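D-ribose pyranase (Bacillus subtilis, PDB 1OGD) probably catalyses the interconversion of the beta-pyranose and beta-furanose forms of D-ribose, working as a homodecamer made of two pentamers. Local coordinates at residues Lys23-Asp28 with Lys109-Thr114; Glu99-Leu104 with Asn122-Ala127; Ile6-Leu11 with Ile40-Lys45; Val64-Ala69 with Glu92-Ser97. All blocks are in the same frame, centred on the assembly; numbering follows the deposited sequence.

Interaction 1 (Lys23-Asp28 with Lys109-Thr114); sequences KIVIAD and KAVIRT. With RIP (beta-D-ribopyranose), chain G.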
# COMPACT_ATOMS: atom_id res chain seq x y z
N LYS A 23 24.62 -6.25 -7.66
CA LYS A 23 24.77 -7.69 -7.57
C LYS A 23 23.47 -8.48 -7.58
O LYS A 23 22.44 -8.02 -7.06
CB LYS A 23 25.53 -8.04 -6.29
CG LYS A 23 26.85 -7.30 -6.12
CD LYS A 23 27.39 -7.47 -4.71
CE LYS A 23 28.70 -6.72 -4.51
NZ LYS A 23 28.59 -5.26 -4.82
N ILE A 24 23.51 -9.66 -8.19
CA ILE A 24 22.37 -10.55 -8.19
C ILE A 24 22.94 -11.89 -7.75
O ILE A 24 24.14 -12.14 -7.89
CB ILE A 24 21.70 -10.71 -9.59
CG1 ILE A 24 22.66 -11.35 -10.58
CG2 ILE A 24 21.21 -9.35 -10.09
CD1 ILE A 24 22.00 -11.68 -11.90
N VAL A 25 22.09 -12.75 -7.20
CA VAL A 25 22.54 -14.04 -6.71
C VAL A 25 21.84 -15.18 -7.42
O VAL A 25 20.64 -15.11 -7.68
CB VAL A 25 22.27 -14.17 -5.18
CG1 VAL A 25 22.79 -15.51 -4.66
CG2 VAL A 25 22.93 -13.01 -4.44
N ILE A 26 22.59 -16.22 -7.76
CA ILE A 26 22.02 -17.42 -8.38
C ILE A 26 22.20 -18.42 -7.25
O ILE A 26 23.31 -18.61 -6.76
CB ILE A 26 22.81 -17.88 -9.61
CG1 ILE A 26 22.74 -16.81 -10.70
CG2 ILE A 26 22.20 -19.17 -10.15
CD1 ILE A 26 23.66 -17.07 -11.89
N ALA A 27 21.11 -19.05 -6.83
CA ALA A 27 21.20 -19.96 -5.70
C ALA A 27 20.67 -21.35 -5.92
O ALA A 27 19.87 -21.58 -6.83
CB ALA A 27 20.48 -19.33 -4.50
N ASP A 28 21.12 -22.28 -5.09
CA ASP A 28 20.61 -23.64 -5.15
C ASP A 28 19.31 -23.61 -4.35
O ASP A 28 18.95 -22.57 -3.80
CB ASP A 28 21.63 -24.65 -4.57
CG ASP A 28 22.03 -24.36 -3.13
OD1 ASP A 28 23.24 -24.47 -2.84
OD2 ASP A 28 21.16 -24.04 -2.28
N LYS A 109 20.37 -7.36 -5.42
CA LYS A 109 19.14 -6.77 -5.91
C LYS A 109 18.09 -7.88 -6.01
O LYS A 109 16.89 -7.61 -6.03
CB LYS A 109 19.35 -6.15 -7.30
CG LYS A 109 20.35 -5.01 -7.32
CD LYS A 109 19.88 -3.85 -6.47
CE LYS A 109 20.93 -2.76 -6.36
NZ LYS A 109 20.47 -1.64 -5.49
N ALA A 110 18.55 -9.12 -6.06
CA ALA A 110 17.64 -10.25 -6.16
C ALA A 110 18.38 -11.56 -6.01
O ALA A 110 19.60 -11.64 -6.21
CB ALA A 110 16.92 -10.22 -7.51
N VAL A 111 17.63 -12.59 -5.65
CA VAL A 111 18.18 -13.93 -5.52
C VAL A 111 17.36 -14.77 -6.47
O VAL A 111 16.13 -14.76 -6.43
CB VAL A 111 18.02 -14.48 -4.08
CG1 VAL A 111 18.48 -15.94 -4.02
CG2 VAL A 111 18.84 -13.64 -3.11
N ILE A 112 18.04 -15.49 -7.36
CA ILE A 112 17.37 -16.35 -8.31
C ILE A 112 17.53 -17.78 -7.82
O ILE A 112 18.64 -18.31 -7.75
CB ILE A 112 17.99 -16.18 -9.71
CG1 ILE A 112 17.97 -14.69 -10.09
CG2 ILE A 112 17.20 -16.97 -10.72
CD1 ILE A 112 18.84 -14.33 -11.26
N ARG A 113 16.42 -18.40 -7.45
CA ARG A 113 16.44 -19.75 -6.93
C ARG A 113 16.28 -20.77 -8.05
O ARG A 113 15.31 -20.74 -8.80
CB ARG A 113 15.31 -19.93 -5.91
CG ARG A 113 15.31 -21.28 -5.20
CD ARG A 113 14.24 -21.32 -4.12
NE ARG A 113 14.28 -22.55 -3.35
CZ ARG A 113 13.30 -23.45 -3.30
NH1 ARG A 113 12.18 -23.26 -3.99
NH2 ARG A 113 13.43 -24.54 -2.56
N THR A 114 17.25 -21.67 -8.17
CA THR A 114 17.21 -22.72 -9.19
C THR A 114 16.79 -24.02 -8.51
O THR A 114 16.57 -24.05 -7.29
CB THR A 114 18.59 -22.93 -9.83
OG1 THR A 114 19.49 -23.46 -8.85
CG2 THR A 114 19.15 -21.60 -10.34
C1 RIP G . 22.49 -23.52 2.19
C2 RIP G . 22.81 -23.76 0.74
C3 RIP G . 24.23 -24.29 0.62
C4 RIP G . 24.51 -25.52 1.46
C5 RIP G . 24.15 -25.18 2.90
O1 RIP G . 23.21 -22.43 2.71
O2 RIP G . 21.87 -24.68 0.24
O3 RIP G . 24.55 -24.54 -0.73
O4 RIP G . 23.71 -26.62 1.05
O5 RIP G . 22.81 -24.66 3.03
O HOH W 1 16.91 -21.16 -2.14

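Interaction 2 (Glu99-Leu104 with Asn122-Ala127); sequences EEFKLL and NCILQA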
# COMPACT_ATOMS: atom_id res chain seq x y z
N GLU A 99 29.85 -18.33 5.16
CA GLU A 99 29.27 -17.36 6.09
C GLU A 99 29.39 -15.94 5.57
O GLU A 99 28.42 -15.17 5.62
CB GLU A 99 29.93 -17.47 7.46
CG GLU A 99 29.62 -18.77 8.19
CD GLU A 99 28.12 -19.02 8.31
OE1 GLU A 99 27.42 -18.15 8.87
OE2 GLU A 99 27.66 -20.08 7.84
N GLU A 100 30.57 -15.57 5.08
CA GLU A 100 30.77 -14.23 4.54
C GLU A 100 29.90 -14.08 3.30
O GLU A 100 29.32 -13.02 3.07
CB GLU A 100 32.23 -14.02 4.15
CG GLU A 100 33.23 -14.20 5.28
CD GLU A 100 34.66 -13.97 4.81
OE1 GLU A 100 34.99 -12.81 4.47
OE2 GLU A 100 35.44 -14.94 4.77
N PHE A 101 29.82 -15.14 2.52
CA PHE A 101 29.02 -15.16 1.30
C PHE A 101 27.58 -14.74 1.61
O PHE A 101 27.04 -13.83 0.97
CB PHE A 101 29.02 -16.56 0.69
CG PHE A 101 28.26 -16.66 -0.61
CD1 PHE A 101 28.86 -16.28 -1.81
CD2 PHE A 101 26.96 -17.14 -0.63
CE1 PHE A 101 28.16 -16.37 -3.01
CE2 PHE A 101 26.26 -17.23 -1.83
CZ PHE A 101 26.86 -16.85 -3.02
N LYS A 102 26.97 -15.41 2.59
CA LYS A 102 25.60 -15.10 2.97
C LYS A 102 25.41 -13.64 3.38
O LYS A 102 24.38 -13.05 3.11
CB LYS A 102 25.15 -16.04 4.10
CG LYS A 102 24.52 -17.32 3.59
CD LYS A 102 24.85 -18.53 4.46
CE LYS A 102 24.31 -18.40 5.86
NZ LYS A 102 24.69 -19.59 6.66
N LEU A 103 26.42 -13.07 4.03
CA LEU A 103 26.35 -11.68 4.45
C LEU A 103 26.26 -10.76 3.23
O LEU A 103 25.52 -9.77 3.24
CB LEU A 103 27.59 -11.30 5.27
CG LEU A 103 27.74 -11.97 6.63
CD1 LEU A 103 29.03 -11.49 7.29
CD2 LEU A 103 26.53 -11.65 7.51
N LEU A 104 27.01 -11.09 2.19
CA LEU A 104 27.01 -10.30 0.97
C LEU A 104 25.68 -10.34 0.23
O LEU A 104 25.33 -9.39 -0.46
CB LEU A 104 28.13 -10.76 0.03
CG LEU A 104 29.53 -10.21 0.27
CD1 LEU A 104 29.96 -10.44 1.71
CD2 LEU A 104 30.50 -10.87 -0.70
N ASN A 122 26.03 -21.84 -5.39
CA ASN A 122 25.54 -20.46 -5.34
C ASN A 122 26.65 -19.51 -5.78
O ASN A 122 27.83 -19.77 -5.55
CB ASN A 122 25.13 -20.03 -3.92
CG ASN A 122 24.27 -21.05 -3.21
OD1 ASN A 122 24.76 -21.80 -2.36
ND2 ASN A 122 22.99 -21.10 -3.55
N CYS A 123 26.27 -18.40 -6.40
CA CYS A 123 27.27 -17.41 -6.78
C CYS A 123 26.63 -16.04 -6.95
O CYS A 123 25.44 -15.92 -7.24
CB CYS A 123 27.98 -17.81 -8.08
SG CYS A 123 27.01 -17.63 -9.56
N ILE A 124 27.44 -15.01 -6.74
CA ILE A 124 27.01 -13.64 -6.88
C ILE A 124 27.67 -13.07 -8.13
O ILE A 124 28.89 -13.19 -8.30
CB ILE A 124 27.44 -12.78 -5.67
CG1 ILE A 124 26.61 -13.16 -4.45
CG2 ILE A 124 27.30 -11.30 -6.00
CD1 ILE A 124 27.07 -12.48 -3.16
N LEU A 125 26.87 -12.49 -9.02
CA LEU A 125 27.41 -11.88 -10.23
C LEU A 125 27.40 -10.37 -10.01
O LEU A 125 26.35 -9.79 -9.72
CB LEU A 125 26.55 -12.23 -11.45
CG LEU A 125 26.35 -13.71 -11.77
CD1 LEU A 125 25.51 -13.85 -13.03
CD2 LEU A 125 27.70 -14.40 -11.94
N GLN A 126 28.56 -9.75 -10.14
CA GLN A 126 28.67 -8.31 -9.97
C GLN A 126 28.67 -7.65 -11.34
O GLN A 126 29.53 -7.93 -12.18
CB GLN A 126 29.95 -7.95 -9.21
CG GLN A 126 29.96 -6.52 -8.70
CD GLN A 126 31.18 -6.21 -7.87
OE1 GLN A 126 32.19 -5.72 -8.38
NE2 GLN A 126 31.11 -6.51 -6.57
N ALA A 127 27.69 -6.77 -11.56
CA ALA A 127 27.53 -6.08 -12.83
C ALA A 127 28.70 -5.20 -13.25
O ALA A 127 29.25 -4.44 -12.46
CB ALA A 127 26.25 -5.24 -12.78

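Interaction 3 (Ile6-Leu11 with Ile40-Lys45); sequences ILNSHL and IDLSLK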
# COMPACT_ATOMS: atom_id res chain seq x y z
N ILE A 6 16.88 -11.42 -22.31
CA ILE A 6 16.47 -12.62 -21.58
C ILE A 6 14.96 -12.84 -21.70
O ILE A 6 14.18 -11.88 -21.71
CB ILE A 6 16.93 -12.49 -20.10
CG1 ILE A 6 16.88 -13.86 -19.42
CG2 ILE A 6 16.07 -11.46 -19.37
CD1 ILE A 6 17.75 -13.92 -18.18
N LEU A 7 14.54 -14.09 -21.80
CA LEU A 7 13.13 -14.44 -21.95
C LEU A 7 12.26 -14.23 -20.71
O LEU A 7 11.10 -13.83 -20.82
CB LEU A 7 13.00 -15.90 -22.39
CG LEU A 7 11.59 -16.43 -22.64
CD1 LEU A 7 10.97 -15.70 -23.83
CD2 LEU A 7 11.64 -17.93 -22.91
N ASN A 8 12.81 -14.52 -19.53
CA ASN A 8 12.07 -14.39 -18.29
C ASN A 8 11.70 -12.94 -17.98
O ASN A 8 12.58 -12.07 -17.87
CB ASN A 8 12.87 -14.98 -17.13
CG ASN A 8 12.05 -15.08 -15.87
OD1 ASN A 8 11.96 -14.12 -15.10
ND2 ASN A 8 11.43 -16.25 -15.65
N SER A 9 10.41 -12.68 -17.84
CA SER A 9 9.92 -11.34 -17.57
C SER A 9 10.41 -10.79 -16.24
O SER A 9 10.78 -9.62 -16.15
CB SER A 9 8.39 -11.31 -17.63
OG SER A 9 7.81 -12.16 -16.66
N HIS A 10 10.43 -11.62 -15.20
CA HIS A 10 10.90 -11.17 -13.89
C HIS A 10 12.37 -10.79 -13.95
O HIS A 10 12.77 -9.75 -13.42
CB HIS A 10 10.73 -12.27 -12.83
CG HIS A 10 9.35 -12.84 -12.73
ND1 HIS A 10 8.22 -12.05 -12.60
CD2 HIS A 10 8.91 -14.12 -12.74
CE1 HIS A 10 7.15 -12.82 -12.53
NE2 HIS A 10 7.54 -14.08 -12.61
N LEU A 11 13.18 -11.63 -14.58
CA LEU A 11 14.61 -11.36 -14.68
C LEU A 11 14.90 -10.13 -15.54
O LEU A 11 15.78 -9.34 -15.21
CB LEU A 11 15.35 -12.57 -15.26
CG LEU A 11 15.43 -13.81 -14.36
CD1 LEU A 11 16.27 -14.89 -15.04
CD2 LEU A 11 16.05 -13.44 -13.03
N ILE A 40 13.23 -14.57 -6.86
CA ILE A 40 12.62 -15.03 -8.10
C ILE A 40 12.92 -16.52 -8.17
O ILE A 40 14.06 -16.92 -8.40
CB ILE A 40 13.20 -14.29 -9.30
CG1 ILE A 40 12.97 -12.78 -9.14
CG2 ILE A 40 12.55 -14.78 -10.58
CD1 ILE A 40 13.64 -11.91 -10.20
N ASP A 41 11.89 -17.33 -7.97
CA ASP A 41 12.04 -18.78 -7.95
C ASP A 41 11.70 -19.42 -9.30
O ASP A 41 10.55 -19.42 -9.73
CB ASP A 41 11.14 -19.34 -6.85
CG ASP A 41 11.45 -20.78 -6.50
OD1 ASP A 41 10.89 -21.26 -5.49
OD2 ASP A 41 12.23 -21.44 -7.23
N LEU A 42 12.73 -19.97 -9.96
CA LEU A 42 12.56 -20.60 -11.26
C LEU A 42 12.46 -22.11 -11.16
O LEU A 42 12.19 -22.78 -12.16
CB LEU A 42 13.74 -20.25 -12.18
CG LEU A 42 14.02 -18.77 -12.47
CD1 LEU A 42 15.33 -18.64 -13.25
CD2 LEU A 42 12.86 -18.17 -13.25
N SER A 43 12.68 -22.65 -9.97
CA SER A 43 12.64 -24.09 -9.77
C SER A 43 11.32 -24.74 -10.17
O SER A 43 10.25 -24.15 -10.01
CB SER A 43 12.96 -24.44 -8.31
OG SER A 43 11.91 -24.05 -7.44
N LEU A 44 11.41 -25.96 -10.68
CA LEU A 44 10.24 -26.70 -11.09
C LEU A 44 10.25 -28.04 -10.35
O LEU A 44 9.22 -28.51 -9.86
CB LEU A 44 10.26 -26.93 -12.61
CG LEU A 44 9.01 -27.52 -13.27
CD1 LEU A 44 7.79 -26.69 -12.90
CD2 LEU A 44 9.19 -27.54 -14.78
N LYS A 45 11.43 -28.63 -10.26
CA LYS A 45 11.62 -29.91 -9.59
C LYS A 45 13.11 -30.04 -9.31
O LYS A 45 13.92 -29.29 -9.87
CB LYS A 45 11.16 -31.06 -10.49
CG LYS A 45 11.96 -31.16 -11.78
CD LYS A 45 11.31 -32.10 -12.79
CE LYS A 45 11.32 -33.54 -12.33
NZ LYS A 45 10.70 -34.43 -13.36

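Interaction 4 (Val64-Ala69 with Glu92-Ser97); sequences VEKVIA and EIEYLS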
# COMPACT_ATOMS: atom_id res chain seq x y z
N VAL A 64 29.15 -9.18 -16.70
CA VAL A 64 29.69 -9.48 -15.38
C VAL A 64 31.16 -9.11 -15.26
O VAL A 64 31.98 -9.53 -16.09
CB VAL A 64 29.54 -10.99 -15.07
CG1 VAL A 64 30.03 -11.27 -13.66
CG2 VAL A 64 28.08 -11.42 -15.25
N GLU A 65 31.52 -8.33 -14.24
CA GLU A 65 32.91 -7.95 -14.05
C GLU A 65 33.58 -8.72 -12.92
O GLU A 65 34.80 -8.69 -12.78
CB GLU A 65 33.05 -6.45 -13.79
CG GLU A 65 32.35 -5.94 -12.54
CD GLU A 65 32.80 -4.54 -12.15
OE1 GLU A 65 33.25 -3.78 -13.04
OE2 GLU A 65 32.69 -4.19 -10.95
N LYS A 66 32.79 -9.41 -12.10
CA LYS A 66 33.34 -10.17 -10.99
C LYS A 66 32.33 -11.19 -10.48
O LYS A 66 31.14 -10.90 -10.39
CB LYS A 66 33.74 -9.22 -9.86
CG LYS A 66 34.36 -9.90 -8.65
CD LYS A 66 34.68 -8.87 -7.58
CE LYS A 66 35.28 -9.51 -6.34
NZ LYS A 66 35.55 -8.50 -5.28
N VAL A 67 32.83 -12.38 -10.15
CA VAL A 67 31.99 -13.45 -9.64
C VAL A 67 32.45 -13.78 -8.23
O VAL A 67 33.64 -13.73 -7.93
CB VAL A 67 32.11 -14.72 -10.52
CG1 VAL A 67 31.10 -15.76 -10.05
CG2 VAL A 67 31.88 -14.37 -11.98
N ILE A 68 31.50 -14.12 -7.36
CA ILE A 68 31.82 -14.45 -5.98
C ILE A 68 31.12 -15.75 -5.60
O ILE A 68 29.91 -15.89 -5.78
CB ILE A 68 31.37 -13.33 -5.02
CG1 ILE A 68 32.01 -12.01 -5.45
CG2 ILE A 68 31.78 -13.66 -3.59
CD1 ILE A 68 31.52 -10.81 -4.67
N ALA A 69 31.90 -16.70 -5.09
CA ALA A 69 31.36 -17.99 -4.68
C ALA A 69 31.98 -18.36 -3.33
O ALA A 69 32.92 -17.71 -2.88
CB ALA A 69 31.68 -19.05 -5.72
N GLU A 92 36.94 -11.82 -12.83
CA GLU A 92 37.66 -12.07 -11.60
C GLU A 92 36.78 -12.93 -10.68
O GLU A 92 35.65 -12.55 -10.36
CB GLU A 92 37.98 -10.75 -10.90
CG GLU A 92 38.53 -10.90 -9.50
CD GLU A 92 38.64 -9.58 -8.78
OE1 GLU A 92 39.06 -9.57 -7.60
OE2 GLU A 92 38.29 -8.54 -9.38
N ILE A 93 37.29 -14.08 -10.27
CA ILE A 93 36.53 -14.97 -9.40
C ILE A 93 37.10 -14.93 -7.99
O ILE A 93 38.24 -15.31 -7.75
CB ILE A 93 36.55 -16.42 -9.92
CG1 ILE A 93 35.93 -16.47 -11.31
CG2 ILE A 93 35.78 -17.32 -8.97
CD1 ILE A 93 35.91 -17.85 -11.93
N GLU A 94 36.28 -14.48 -7.04
CA GLU A 94 36.69 -14.38 -5.65
C GLU A 94 35.95 -15.41 -4.79
O GLU A 94 34.74 -15.61 -4.95
CB GLU A 94 36.43 -12.96 -5.14
CG GLU A 94 36.70 -12.77 -3.66
CD GLU A 94 36.47 -11.33 -3.21
OE1 GLU A 94 35.41 -10.77 -3.55
OE2 GLU A 94 37.34 -10.77 -2.51
N TYR A 95 36.68 -16.06 -3.89
CA TYR A 95 36.10 -17.05 -2.99
C TYR A 95 36.12 -16.58 -1.55
O TYR A 95 37.10 -15.99 -1.09
CB TYR A 95 36.86 -18.38 -3.08
CG TYR A 95 36.71 -19.07 -4.41
CD1 TYR A 95 37.54 -18.74 -5.48
CD2 TYR A 95 35.74 -20.04 -4.60
CE1 TYR A 95 37.39 -19.37 -6.72
CE2 TYR A 95 35.57 -20.67 -5.82
CZ TYR A 95 36.40 -20.33 -6.88
OH TYR A 95 36.24 -20.95 -8.10
N LEU A 96 35.03 -16.84 -0.85
CA LEU A 96 34.90 -16.45 0.55
C LEU A 96 34.28 -17.63 1.28
O LEU A 96 33.81 -18.57 0.66
CB LEU A 96 33.97 -15.25 0.69
CG LEU A 96 34.28 -14.00 -0.14
CD1 LEU A 96 33.17 -12.99 0.06
CD2 LEU A 96 35.62 -13.42 0.27
N SER A 97 34.29 -17.57 2.61
CA SER A 97 33.68 -18.64 3.39
C SER A 97 32.19 -18.50 3.13
O SER A 97 31.71 -17.43 2.78
CB SER A 97 33.98 -18.45 4.88
OG SER A 97 33.42 -17.24 5.36

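Interaction 1 (Lys23-Asp28 with Lys109-Thr114)
Two neighbouring parallel strands of the mixed sheet meet here, and the one running through 23-27 delivers Asp-28 straight into the ribose pocket. Val-25 and Ala-27 turn both their N-H and their C=O toward 109-114. Val-25 O takes the N-H of Ile-112 at 2.6 Å, and Ala-27 N gives to Ile-112 O at 2.7 Å. Ala-27 O is gripped twice by one residue: Thr-114 N reaches it at 2.9 Å in the carbonyl plane, while Thr-114 OG1 donates at 2.8 Å from 28° above that plane. The threonine hydroxyl can do this because chi1 (67°) tucks OG1 between its own backbone N and carbonyl carbon. The backbones of Ile-24 and Ile-26 bond the other way, to strand 123-127, so strand 23-27 is bonded along both flanks, parallel on one and antiparallel on the other. Ile-24 and Ile-112 cross obliquely on the face lined by helices 9-17 and 51-61, their CD1 atoms 4.2 Å apart. On the opposite face Val-111 straddles its neighbours, CG2 against Val-25 CB and CG1 against Ala-27 CB. The carboxylate of Asp-28 takes two adjacent sugar hydroxyls: ribose O3 donates to OD1 at a very short 2.5 Å, ribose O2 to OD2 at 2.7 Å. Gly-30 N also binds OD2, which would fix the carboxylate's rotation and probably favour its charged form. The same sugar is held by His-98 and by His-20 of a neighbouring subunit. Arg-113, its chain extended, makes a salt bridge through NH1 with Asp-41.

Interaction 2 (Glu99-Leu104 with Asn122-Ala127)
Helix 99-104 lies over strand 123-127 with the two short axes 9.8 Å apart at closest and their directions 48° from one another, a spacing that side chains alone must fill, since no hydrogen bond joins the segments. Phe-101 does most of the filling. Its CG sits anti to the backbone N (chi1 -177°), which carries the ring out from the helix so that its far end rests on the start of the strand. CE2 comes within 3.7 Å of Asn-122 CB, CZ lies 3.8 Å from Cys-123 N, and CE1 is 3.8 Å from Ile-124 CG1, so one ring spans three successive residues, meeting all of them obliquely. Phe-101 and Ile-124 lie alongside one another, running in opposite senses. The helix here belongs to a beta-alpha-beta crossover: it follows strand 92-96, passes over the sheet and leads on to the parallel strand 110-113. Ile-124 is the strand side chain that meets both Phe-101 and Leu-104. With CG1 anti to its carbonyl carbon (chi1 -72°), it sends CD1 to 3.8 Å from Leu-104 CB, one helical turn beyond Phe-101, and to 4.0 Å from Phe-101 CE1, lodging the methyl between the two helix residues. Cys-123 points its side chain from the helix to the opposite face, where Phe-51 of helix 51-61 meets it. Farther round the helix, Lys-102 NZ bridges to Glu-99 OE2 at 3.2 Å. Asn-122 belongs to the ribose pocket beside Asp-28; the phenyl ring pressed on its CB makes Phe-101 a second-shell residue of that site.

Interaction 3 (Ile6-Leu11 with Ile40-Lys45)
This is an apolar contact between the first turn of helix 9-17 and the end of strand 38-41, one of the two edge strands of this chain's sheet, where the chain leaves the sheet. Ile-40 presents two methyls to the helix: CG2 lies 3.8 Å from His-10 CB, and CD1 is 3.9 Å from that same CB and 4.0 Å from Leu-11 CD2. Leu-11 crosses Ile-40 obliquely, and its other methyl, CD1, leans on Leu-42. Ahead of the helix, Asn-8 and Leu-42 meet tip to tip, ND2 at 3.4 Å from CD2. Asn-8 is the N-cap: with CG anti to its backbone N (chi1 -170°), OD1 accepts from Leu-11 N at 2.8 Å in the carbonyl plane, on a lone pair, which fixes the amide. Within 40-45, Asp-41 OD2 takes two donors of Ser-43, both from above the carboxylate plane: the bond from N, at 3.0 Å, makes an Asx turn, and OG adds a second grip at 2.6 Å. The capped helix start thus packs on the edge strand beside a subunit interface of the decamer, where Ser-9 OG bonds Asp-41 and Asn-8 ND2 bonds Ser-43 O of a neighbouring subunit.

Interaction 4 (Val64-Ala69 with Glu92-Ser97)
Val-67 O is held by one nearly straight hydrogen bond, from Glu-94 N at 2.9 Å (175° at the hydrogen), and by a CA-H...O contact from Ile-93. The same pairing repeats along the strands: Val-67 N gives to Glu-92 O, Ala-69 N to Glu-94 O, and Leu-96 N to Ala-69 O at 3.1 Å. Above the ladder, Lys-66 stretches fully extended alongside Glu-92, both pointing the same way, then crosses Glu-94 obliquely. Its NZ bonds Glu-94 OE1 in a salt bridge of 2.9 Å, met 53° out of the carboxylate plane; Glu-92 OE1 stays 4.3 Å from Lys-66 NZ, close enough that it may add to the field, though beyond a salt bridge. Farther along this face, Ile-68 CG2 meets Leu-96 CD1 at 4.0 Å. The other face carries Val-67 against Ile-93 and Ala-69 CB 4.2 Å from Tyr-95 CE2, the tyrosine hydroxyl going to Glu-85. Glu-65, at a classic bulge facing Gln-126, bonds His-20, the inferred proton donor, and so may position it. Strands 64-70 and 92-96, joined through helices 72-76 and 78-87, form the parallel pair of a beta-alpha-beta crossover at one edge of the chain's sheet.

How the interactions relate
All four contacts share the mixed sheet, ordered 38-41, 110-113, 23-27, 123-127, 64-70, 92-96. Interaction 3 sits at one edge and interaction 4 at the other, their centres about 23 Å apart; interactions 1 and 2 lie between, about 9 Å apart centre to centre. Antiparallel strand 123-127, part of interaction 2, is bonded to interaction 1 on one side (Cys-123 to Ile-26) and to interaction 4 on the other (Ile-124 to Ile-68). Along the chain, interaction 4 is nested within the loop closed by interaction 1, which crosses interactions 2 and 3. Asp-28 and Asn-122 therefore come together in the ribose pocket from distant parts of the sequence, while the Arg-113 to Asp-41 bridge joins interaction 1 to interaction 3 beside the subunit interface.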